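Local coordinates for protein L-methionine gamma-lyase (Fusobacterium nucleatum subsp. nucleatum ATCC 25586, PDB 7BQW) that belongs to the pyridoxal-phosphate-dependent enzymes of the Cys/Met metabolism family and assembles from four copies of its chain, at residues A207-N212 / V337-T342. Residues are numbered along the deposited sequence; the frame is centred on the assembly and turned at random.
Sequences ATKYLN and VSLGDT
One water bridges the backbone O of Lys209 and OD1 of Asp341, lying 2.7 Å from each with geometry suited to donating to either. With more acceptors in reach than protons, it probably cannot donate to all of them at once. Aspartate suits this place because its carboxylate has two acceptors: while OD1 faces the water, OD2 takes a hydrogen bond from Thr34 OG1 of the second subunit. No direct hydrogen bond joins 207-212 to 337-342, and the rest is close packing. The flat Tyr210 ring offers a face to Gly340 CA, 3.7 Å from its centroid and 25° off the normal, a CH-pi contact displaced toward the rim, while His267 meets the same ring edge-to-face. Lacking a side chain, glycine both tolerates its positive phi of 78° and lets the Lys209-Tyr210 backbone come this near. In this fold-type I architecture, 207-212 follows strand 202-206 of the large seven-stranded sheet, whereas 337-342 precedes strand 345-347 of the smaller one, so the contact joins a loop of one sheet to a loop of the other. Lysine suits its place because its long methylene chain can lie along Leu339: CG, beside the backbone N (chi1 -84°), meets the leucine, and the chi2 bend brings Lys209 CE 3.6 Å from Leu339 CD2. Leu339 O receives a CA-H...O contact from Lys209 CA at 3.4 Å, and the branched leucine also packs on Phe187 and Met311.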
ATOM      1  N   ALA A 207      -0.034   8.284  17.295  1.00 34.97           N
ATOM      2  CA  ALA A 207       1.034   7.547  16.622  1.00 33.00           C
ATOM      3  C   ALA A 207       1.532   8.270  15.379  1.00 37.44           C
ATOM      4  O   ALA A 207       2.595   7.927  14.865  1.00 36.05           O
ATOM      5  CB  ALA A 207       0.567   6.146  16.232  1.00 28.86           C
ATOM      6  N   THR A 208       0.774   9.258  14.898  1.00 36.98           N
ATOM      7  CA  THR A 208       1.134  10.087  13.760  1.00 34.44           C
ATOM      8  C   THR A 208       2.471  10.776  13.964  1.00 39.09           C
ATOM      9  O   THR A 208       3.109  11.197  12.997  1.00 39.65           O
ATOM     10  CB  THR A 208       0.022  11.136  13.543  1.00 33.22           C
ATOM     11  OG1 THR A 208      -1.257  10.481  13.494  1.00 35.04           O
ATOM     12  CG2 THR A 208       0.245  11.945  12.265  1.00 30.81           C
ATOM     13  N   LYS A 209       2.896  10.929  15.201  1.00 39.63           N
ATOM     14  CA  LYS A 209       4.053  11.766  15.451  1.00 40.37           C
ATOM     15  C   LYS A 209       5.284  10.867  15.503  1.00 38.88           C
ATOM     16  O   LYS A 209       5.616  10.222  14.504  1.00 38.63           O
ATOM     17  CB  LYS A 209       3.824  12.562  16.737  1.00 39.05           C
ATOM     18  CG  LYS A 209       3.016  13.859  16.539  1.00 41.94           C
ATOM     19  CD  LYS A 209       1.809  13.707  15.618  1.00 41.19           C
ATOM     20  CE  LYS A 209       1.086  15.031  15.336  1.00 40.42           C
ATOM     21  NZ  LYS A 209       0.023  15.287  16.358  1.00 43.46           N
ATOM     22  N   TYR A 210       5.891  10.740  16.682  1.00 37.86           N
ATOM     23  CA  TYR A 210       7.174  10.057  16.828  1.00 36.99           C
ATOM     24  C   TYR A 210       7.082   8.543  16.639  1.00 39.62           C
ATOM     25  O   TYR A 210       8.044   7.923  16.177  1.00 42.77           O
ATOM     26  CB  TYR A 210       7.753  10.349  18.205  1.00 39.95           C
ATOM     27  CG  TYR A 210       8.288  11.749  18.394  1.00 40.78           C
ATOM     28  CD1 TYR A 210       9.427  12.181  17.711  1.00 42.12           C
ATOM     29  CD2 TYR A 210       7.694  12.624  19.304  1.00 35.83           C
ATOM     30  CE1 TYR A 210       9.946  13.469  17.914  1.00 42.46           C
ATOM     31  CE2 TYR A 210       8.195  13.897  19.506  1.00 40.35           C
ATOM     32  CZ  TYR A 210       9.321  14.317  18.813  1.00 40.48           C
ATOM     33  OH  TYR A 210       9.818  15.579  19.034  1.00 43.05           O
ATOM     34  N   LEU A 211       5.985   7.908  17.065  1.00 36.88           N
ATOM     35  CA  LEU A 211       5.984   6.446  17.121  1.00 35.94           C
ATOM     36  C   LEU A 211       6.053   5.852  15.723  1.00 35.93           C
ATOM     37  O   LEU A 211       6.855   4.946  15.454  1.00 33.93           O
ATOM     38  CB  LEU A 211       4.754   5.922  17.863  1.00 35.54           C
ATOM     39  CG  LEU A 211       4.680   6.026  19.394  1.00 41.71           C
ATOM     40  CD1 LEU A 211       3.262   5.611  19.926  1.00 30.89           C
ATOM     41  CD2 LEU A 211       5.787   5.201  20.087  1.00 34.44           C
ATOM     42  N   ASN A 212       5.212   6.339  14.819  1.00 36.32           N
ATOM     43  CA  ASN A 212       5.403   6.006  13.415  1.00 36.56           C
ATOM     44  C   ASN A 212       6.653   6.687  12.866  1.00 36.33           C
ATOM     45  O   ASN A 212       7.493   6.039  12.240  1.00 39.70           O
ATOM     46  CB  ASN A 212       4.186   6.401  12.594  1.00 32.03           C
ATOM     47  CG  ASN A 212       4.447   6.275  11.132  1.00 33.89           C
ATOM     48  OD1 ASN A 212       4.722   5.186  10.663  1.00 37.76           O
ATOM     49  ND2 ASN A 212       4.406   7.385  10.404  1.00 33.70           N
ATOM     50  N   VAL A 337       2.751  21.898  10.429  1.00 59.20           N
ATOM     51  CA  VAL A 337       2.215  21.870  11.788  1.00 64.07           C
ATOM     52  C   VAL A 337       2.068  20.441  12.319  1.00 60.70           C
ATOM     53  O   VAL A 337       1.277  20.194  13.229  1.00 65.52           O
ATOM     54  CB  VAL A 337       0.883  22.642  11.893  1.00 61.88           C
ATOM     55  CG1 VAL A 337       1.132  24.155  11.868  1.00 56.66           C
ATOM     56  CG2 VAL A 337      -0.073  22.216  10.790  1.00 63.15           C
ATOM     57  N   SER A 338       2.824  19.498  11.775  1.00 57.23           N
ATOM     58  CA  SER A 338       2.981  18.200  12.405  1.00 54.26           C
ATOM     59  C   SER A 338       4.293  18.218  13.200  1.00 57.12           C
ATOM     60  O   SER A 338       4.968  19.250  13.294  1.00 57.73           O
ATOM     61  CB  SER A 338       2.918  17.102  11.340  1.00 47.30           C
ATOM     62  OG  SER A 338       2.618  15.827  11.905  1.00 53.01           O
ATOM     63  N   LEU A 339       4.657  17.084  13.794  1.00 46.15           N
ATOM     64  CA  LEU A 339       5.914  16.978  14.525  1.00 45.85           C
ATOM     65  C   LEU A 339       6.288  15.508  14.611  1.00 45.81           C
ATOM     66  O   LEU A 339       5.471  14.624  14.350  1.00 44.23           O
ATOM     67  CB  LEU A 339       5.810  17.579  15.923  1.00 46.25           C
ATOM     68  CG  LEU A 339       4.845  16.764  16.779  1.00 51.89           C
ATOM     69  CD1 LEU A 339       5.317  16.644  18.224  1.00 55.32           C
ATOM     70  CD2 LEU A 339       3.441  17.350  16.710  1.00 51.16           C
ATOM     71  N   GLY A 340       7.526  15.247  15.004  1.00 41.55           N
ATOM     72  CA  GLY A 340       7.949  13.869  15.106  1.00 36.42           C
ATOM     73  C   GLY A 340       8.296  13.208  13.795  1.00 40.03           C
ATOM     74  O   GLY A 340       8.437  11.981  13.762  1.00 42.95           O
ATOM     75  N   ASP A 341       8.425  13.973  12.712  1.00 39.88           N
ATOM     76  CA  ASP A 341       8.859  13.425  11.438  1.00 38.63           C
ATOM     77  C   ASP A 341      10.391  13.349  11.387  1.00 43.07           C
ATOM     78  O   ASP A 341      11.102  13.996  12.169  1.00 38.84           O
ATOM     79  CB  ASP A 341       8.325  14.284  10.285  1.00 40.24           C
ATOM     80  CG  ASP A 341       6.801  14.306  10.228  1.00 46.26           C
ATOM     81  OD1 ASP A 341       6.154  13.663  11.079  1.00 49.44           O
ATOM     82  OD2 ASP A 341       6.237  14.972   9.342  1.00 45.92           O
ATOM     83  N   THR A 342      10.906  12.545  10.446  1.00 41.86           N
ATOM     84  CA  THR A 342      12.350  12.490  10.280  1.00 34.98           C
ATOM     85  C   THR A 342      12.881  13.787   9.694  1.00 41.15           C
ATOM     86  O   THR A 342      14.041  14.134   9.938  1.00 41.51           O
ATOM     87  CB  THR A 342      12.776  11.286   9.432  1.00 40.64           C
ATOM     88  OG1 THR A 342      12.362  11.432   8.062  1.00 44.45           O
ATOM     89  CG2 THR A 342      12.211  10.012  10.005  1.00 34.52           C
TER
HETATM   90  O   HOH W   1       5.887  11.127  11.928  1.00 35.39           O